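Local coordinates for serine--tRNA ligase, cytoplasmic (Candida albicans, PDB 3QO8), which catalyses ATP-dependent activation of serine and its transfer to the acceptor end of serine tRNA, working as a homodimeric class II synthetase, at residues V9-D14 with A37-W42; Q189-Y194 with E324-S329. One frame throughout, in Å; residues are numbered along the deposited sequence.

Interaction 1. Residues V9-D14 with A37-W42; sequences VEKGGD and AEYKEW
Glu10 and Lys11 reach Tyr39 from a short 3-10 turn, one at its ring and one at its hydroxyl, an example of how a loop can touch a long helix through a single large side chain. Glu10 takes the less common first torsion, with CG between its backbone N and carbonyl carbon (chi1 64°), and a second bend carries the carboxylate to the ring. There Glu10 OE2 lies 4.1 Å from Tyr39 CE2, the carboxylate and ring planes 67° apart. The approach is loose, a contact and not a bond. Lys40 NZ is of opposite charge but remains 6.1 Å from Glu10 OE2, leaving at most a modest electrostatic pull. Next comes Lys11, whose chain, bent at chi2 and extended beyond it, crosses the tyrosine at about a right angle. Its methylene carbon CE rests 3.7 Å from Tyr39 OH. Gly12 closes the turn through its N, hydrogen-bonded to Val9 O at 3.1 Å, and takes a positive phi of 100°. Asp14 then caps the coming helix, its OD1 bonded to the N of Glu16. The turn thus precedes helix 15-25 and lies against helix 30-65, where Ile4 and Leu8 also pack on Tyr39; Trp42 and Glu38 reach helix 74-107 of the tRNA-binding N-terminal arm.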
# COMPACT_ATOMS: atom_id res chain seq x y z
N VAL A 9 -7.54 21.91 -39.42
CA VAL A 9 -8.48 21.74 -40.52
C VAL A 9 -7.75 21.23 -41.77
O VAL A 9 -8.26 20.38 -42.50
CB VAL A 9 -9.20 23.06 -40.86
CG1 VAL A 9 -9.51 23.14 -42.33
CG2 VAL A 9 -10.46 23.19 -40.04
N GLU A 10 -6.55 21.75 -41.99
CA GLU A 10 -5.81 21.44 -43.20
C GLU A 10 -5.28 20.01 -43.16
O GLU A 10 -4.87 19.46 -44.18
CB GLU A 10 -4.65 22.43 -43.38
CG GLU A 10 -3.59 22.35 -42.28
CD GLU A 10 -3.86 23.28 -41.10
OE1 GLU A 10 -5.05 23.47 -40.73
OE2 GLU A 10 -2.88 23.82 -40.55
N LYS A 11 -5.31 19.40 -41.98
CA LYS A 11 -4.81 18.05 -41.79
C LYS A 11 -5.95 17.06 -41.60
O LYS A 11 -5.72 15.90 -41.28
CB LYS A 11 -3.88 18.00 -40.58
CG LYS A 11 -2.58 18.76 -40.76
CD LYS A 11 -1.55 17.91 -41.49
CE LYS A 11 -0.21 18.61 -41.53
NZ LYS A 11 0.88 17.70 -42.00
N GLY A 12 -7.18 17.53 -41.79
CA GLY A 12 -8.34 16.67 -41.68
C GLY A 12 -9.08 16.76 -40.36
O GLY A 12 -10.08 16.07 -40.15
N GLY A 13 -8.60 17.60 -39.45
CA GLY A 13 -9.22 17.72 -38.14
C GLY A 13 -10.41 18.64 -38.12
O GLY A 13 -10.74 19.26 -39.12
N ASP A 14 -11.08 18.72 -36.97
CA ASP A 14 -12.11 19.73 -36.79
C ASP A 14 -11.98 20.41 -35.44
O ASP A 14 -12.46 19.90 -34.44
CB ASP A 14 -13.52 19.16 -36.97
CG ASP A 14 -14.58 20.25 -37.00
OD1 ASP A 14 -14.20 21.45 -36.98
OD2 ASP A 14 -15.79 19.93 -37.07
N ALA A 37 -2.57 28.48 -33.29
CA ALA A 37 -1.60 29.53 -33.58
C ALA A 37 -0.18 29.02 -33.36
O ALA A 37 0.68 29.12 -34.25
CB ALA A 37 -1.87 30.76 -32.71
N GLU A 38 0.07 28.46 -32.19
CA GLU A 38 1.40 27.96 -31.86
C GLU A 38 1.84 26.88 -32.85
O GLU A 38 3.02 26.81 -33.21
CB GLU A 38 1.44 27.46 -30.42
CG GLU A 38 0.97 28.51 -29.43
CD GLU A 38 1.50 28.29 -28.03
OE1 GLU A 38 2.15 27.26 -27.78
OE2 GLU A 38 1.26 29.17 -27.17
N TYR A 39 0.91 26.07 -33.33
CA TYR A 39 1.28 25.09 -34.34
C TYR A 39 1.83 25.76 -35.60
O TYR A 39 2.80 25.29 -36.21
CB TYR A 39 0.11 24.20 -34.72
CG TYR A 39 0.45 23.31 -35.88
CD1 TYR A 39 1.17 22.13 -35.69
CD2 TYR A 39 0.09 23.66 -37.18
CE1 TYR A 39 1.50 21.32 -36.75
CE2 TYR A 39 0.42 22.85 -38.24
CZ TYR A 39 1.12 21.68 -38.03
OH TYR A 39 1.45 20.88 -39.09
N LYS A 40 1.19 26.85 -36.01
CA LYS A 40 1.63 27.55 -37.20
C LYS A 40 3.01 28.16 -37.00
O LYS A 40 3.84 28.15 -37.92
CB LYS A 40 0.63 28.63 -37.62
CG LYS A 40 -0.75 28.10 -37.97
CD LYS A 40 -1.61 29.16 -38.63
CE LYS A 40 -3.01 28.62 -38.90
NZ LYS A 40 -3.96 29.69 -39.31
N GLU A 41 3.26 28.69 -35.81
CA GLU A 41 4.59 29.21 -35.50
C GLU A 41 5.61 28.09 -35.58
O GLU A 41 6.68 28.24 -36.16
CB GLU A 41 4.61 29.86 -34.12
CG GLU A 41 3.72 31.09 -34.05
CD GLU A 41 3.98 32.05 -35.21
OE1 GLU A 41 5.15 32.19 -35.61
OE2 GLU A 41 3.00 32.66 -35.71
N TRP A 42 5.26 26.95 -35.01
CA TRP A 42 6.15 25.80 -35.04
C TRP A 42 6.48 25.40 -36.48
O TRP A 42 7.64 25.18 -36.82
CB TRP A 42 5.53 24.62 -34.29
CG TRP A 42 6.38 23.42 -34.36
CD1 TRP A 42 7.46 23.14 -33.59
CD2 TRP A 42 6.24 22.34 -35.28
NE1 TRP A 42 8.00 21.94 -33.96
CE2 TRP A 42 7.27 21.42 -35.00
CE3 TRP A 42 5.34 22.05 -36.31
CZ2 TRP A 42 7.43 20.23 -35.72
CZ3 TRP A 42 5.50 20.87 -37.02
CH2 TRP A 42 6.54 19.98 -36.72

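Interaction 2. Residues Q189-Y194 with E324-S329; sequences QALINY and EEFYQS. With SSA (5'-O-(N-(L-seryl)-sulfamoyl)adenosine), chain D.
Tyr194 and Phe326 lay their rings almost parallel between two helices, illustrating how aromatic side chains bridge backbones too far apart for close packing: the axes of 189-194 and 324-329 pass 13.0 Å apart at 137°. The planes differ by 23°, but the rings are slid until they barely overlap, with centroids 5.1 Å apart. The closest atoms are Tyr194 CD2 and Phe326 CE1, 3.3 Å apart. Leu191 adds the aliphatic part, its CD2 set at the edge of the phenylalanine ring, 4.1 Å from Phe326 CZ. The polar part lies at the phenol end. With CG anti to its backbone N (chi1 174°), Tyr194 extends across the gap and its OH pairs with Ser329 OG in a hydrogen bond of 2.6 Å, the serine oxygen lying in the ring plane. Ser329 OG donates to Phe326 O, 2.6 Å away, fixing the hydroxyl against its own helix. Gln328 O and Ser329 O approach C5' and C4' of a bound seryl-sulfamoyl adenosine, each at 3.4 Å; this copy occupies a second pocket, apart from that of the serine and ATP residues, which binds another. Phe326 also meets Phe198 edge-to-face. Helix 183-200, consistent with the long helix of class II motif 1, pairs Gln189 and Asn193 reciprocally with Asn193 and Gln189 of the second subunit at the dimer interface, while helix 312-329 crosses on the side away from it.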
# COMPACT_ATOMS: atom_id res chain seq x y z
N GLN A 189 -11.87 -9.71 1.98
CA GLN A 189 -11.23 -10.76 1.18
C GLN A 189 -12.23 -11.49 0.29
O GLN A 189 -11.93 -11.83 -0.86
CB GLN A 189 -10.49 -11.75 2.09
CG GLN A 189 -9.20 -11.17 2.68
CD GLN A 189 -8.19 -10.80 1.61
OE1 GLN A 189 -7.72 -9.67 1.54
NE2 GLN A 189 -7.86 -11.76 0.77
N ALA A 190 -13.43 -11.74 0.82
CA ALA A 190 -14.48 -12.39 0.05
C ALA A 190 -14.76 -11.59 -1.21
O ALA A 190 -14.84 -12.15 -2.30
CB ALA A 190 -15.78 -12.56 0.91
N LEU A 191 -14.94 -10.28 -1.07
CA LEU A 191 -15.22 -9.44 -2.25
C LEU A 191 -14.06 -9.43 -3.24
O LEU A 191 -14.27 -9.48 -4.46
CB LEU A 191 -15.57 -8.01 -1.84
CG LEU A 191 -17.02 -7.91 -1.32
CD1 LEU A 191 -17.20 -6.64 -0.56
CD2 LEU A 191 -17.99 -8.01 -2.51
N ILE A 192 -12.84 -9.35 -2.73
CA ILE A 192 -11.68 -9.38 -3.61
C ILE A 192 -11.64 -10.69 -4.42
O ILE A 192 -11.48 -10.68 -5.64
CB ILE A 192 -10.38 -9.25 -2.79
CG1 ILE A 192 -10.26 -7.83 -2.21
CG2 ILE A 192 -9.18 -9.58 -3.66
CD1 ILE A 192 -9.24 -7.72 -1.07
N ASN A 193 -11.81 -11.82 -3.74
CA ASN A 193 -11.73 -13.13 -4.41
C ASN A 193 -12.93 -13.47 -5.28
O ASN A 193 -12.79 -14.05 -6.37
CB ASN A 193 -11.46 -14.23 -3.39
CG ASN A 193 -10.07 -14.13 -2.81
OD1 ASN A 193 -9.10 -13.99 -3.54
ND2 ASN A 193 -9.97 -14.17 -1.50
N TYR A 194 -14.11 -13.10 -4.81
CA TYR A 194 -15.30 -13.27 -5.64
C TYR A 194 -15.16 -12.43 -6.92
O TYR A 194 -15.38 -12.92 -8.03
CB TYR A 194 -16.58 -12.93 -4.87
CG TYR A 194 -17.82 -12.96 -5.74
CD1 TYR A 194 -18.05 -14.03 -6.61
CD2 TYR A 194 -18.73 -11.91 -5.74
CE1 TYR A 194 -19.17 -14.07 -7.42
CE2 TYR A 194 -19.86 -11.94 -6.55
CZ TYR A 194 -20.07 -13.02 -7.38
OH TYR A 194 -21.18 -13.06 -8.20
N GLU A 324 -23.06 -4.49 -13.51
CA GLU A 324 -24.46 -4.67 -13.12
C GLU A 324 -24.71 -6.10 -12.68
O GLU A 324 -25.32 -6.35 -11.63
CB GLU A 324 -25.37 -4.32 -14.29
CG GLU A 324 -25.34 -2.85 -14.66
CD GLU A 324 -26.36 -2.53 -15.73
OE1 GLU A 324 -27.58 -2.59 -15.45
OE2 GLU A 324 -25.94 -2.22 -16.86
N GLU A 325 -24.24 -7.05 -13.47
CA GLU A 325 -24.41 -8.46 -13.14
C GLU A 325 -23.79 -8.76 -11.77
O GLU A 325 -24.37 -9.47 -10.95
CB GLU A 325 -23.80 -9.35 -14.22
CG GLU A 325 -24.00 -10.83 -13.97
CD GLU A 325 -23.27 -11.72 -14.99
OE1 GLU A 325 -22.71 -11.19 -15.98
OE2 GLU A 325 -23.25 -12.95 -14.78
N PHE A 326 -22.61 -8.21 -11.52
CA PHE A 326 -21.96 -8.38 -10.23
C PHE A 326 -22.86 -7.89 -9.08
O PHE A 326 -23.05 -8.61 -8.09
CB PHE A 326 -20.60 -7.66 -10.22
CG PHE A 326 -19.80 -7.85 -8.95
CD1 PHE A 326 -19.04 -8.99 -8.75
CD2 PHE A 326 -19.81 -6.88 -7.95
CE1 PHE A 326 -18.29 -9.16 -7.58
CE2 PHE A 326 -19.08 -7.05 -6.78
CZ PHE A 326 -18.33 -8.19 -6.59
N TYR A 327 -23.40 -6.67 -9.18
CA TYR A 327 -24.26 -6.16 -8.10
C TYR A 327 -25.59 -6.89 -8.00
O TYR A 327 -26.13 -7.08 -6.91
CB TYR A 327 -24.40 -4.62 -8.16
CG TYR A 327 -23.06 -4.05 -7.83
CD1 TYR A 327 -22.64 -3.97 -6.52
CD2 TYR A 327 -22.17 -3.70 -8.83
CE1 TYR A 327 -21.37 -3.51 -6.20
CE2 TYR A 327 -20.89 -3.25 -8.53
CZ TYR A 327 -20.50 -3.16 -7.21
OH TYR A 327 -19.23 -2.72 -6.90
N GLN A 328 -26.10 -7.33 -9.14
CA GLN A 328 -27.31 -8.14 -9.11
C GLN A 328 -27.05 -9.42 -8.33
O GLN A 328 -27.91 -9.88 -7.57
CB GLN A 328 -27.77 -8.48 -10.53
CG GLN A 328 -28.32 -7.29 -11.25
CD GLN A 328 -28.89 -7.67 -12.59
OE1 GLN A 328 -29.24 -8.82 -12.81
NE2 GLN A 328 -28.98 -6.69 -13.49
N SER A 329 -25.86 -9.98 -8.51
CA SER A 329 -25.49 -11.24 -7.85
C SER A 329 -25.37 -11.07 -6.34
O SER A 329 -25.48 -12.03 -5.58
CB SER A 329 -24.18 -11.79 -8.44
OG SER A 329 -23.05 -11.23 -7.81
N10 SSA D . -33.23 -14.85 -8.28
CA SSA D . -32.82 -15.41 -7.01
CB SSA D . -31.51 -16.17 -7.20
OG SSA D . -31.04 -16.66 -5.94
C9 SSA D . -32.64 -14.30 -6.01
O9 SSA D . -32.35 -14.55 -4.85
N8 SSA D . -32.81 -13.06 -6.46
S1 SSA D . -32.48 -11.78 -5.53
O1S SSA D . -32.45 -10.61 -6.36
O2S SSA D . -33.48 -11.65 -4.51
O5' SSA D . -31.11 -12.00 -4.87
C5' SSA D . -29.89 -11.72 -5.56
C4' SSA D . -28.76 -12.42 -4.81
O4' SSA D . -28.46 -11.74 -3.58
C3' SSA D . -29.13 -13.84 -4.42
O3' SSA D . -28.62 -14.78 -5.37
C2' SSA D . -28.50 -14.06 -3.07
O2' SSA D . -27.22 -14.67 -3.22
C1' SSA D . -28.30 -12.66 -2.50
N9 SSA D . -29.35 -12.47 -1.47
C8 SSA D . -30.47 -11.74 -1.58
N7 SSA D . -31.16 -11.83 -0.42
C5 SSA D . -30.46 -12.63 0.41
C6 SSA D . -30.67 -13.08 1.71
N6 SSA D . -31.77 -12.72 2.42
N1 SSA D . -29.74 -13.90 2.27
C2 SSA D . -28.65 -14.27 1.59
N3 SSA D . -28.43 -13.85 0.34
C4 SSA D . -29.32 -13.03 -0.26

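Overall arrangement
Interactions 1 and 2 share no element and lie on opposite sides of the chain's centre, their own centres about 48 Å apart. Together they show how chemistry follows position. In the N-terminal arm, 9-14 with 37-42 is a surface contact: charged, exposed chains graze one buried tyrosine, and nothing stronger than van der Waals contact is made. Between two helices of the catalytic part, 189-194 with 324-329 buries more area (184 against 111 Å²), combining aromatic and aliphatic packing with a hydroxyl bond. Each turns on a tyrosine, but only in interaction 2 does its hydroxyl find a hydrogen-bonding partner across the contact.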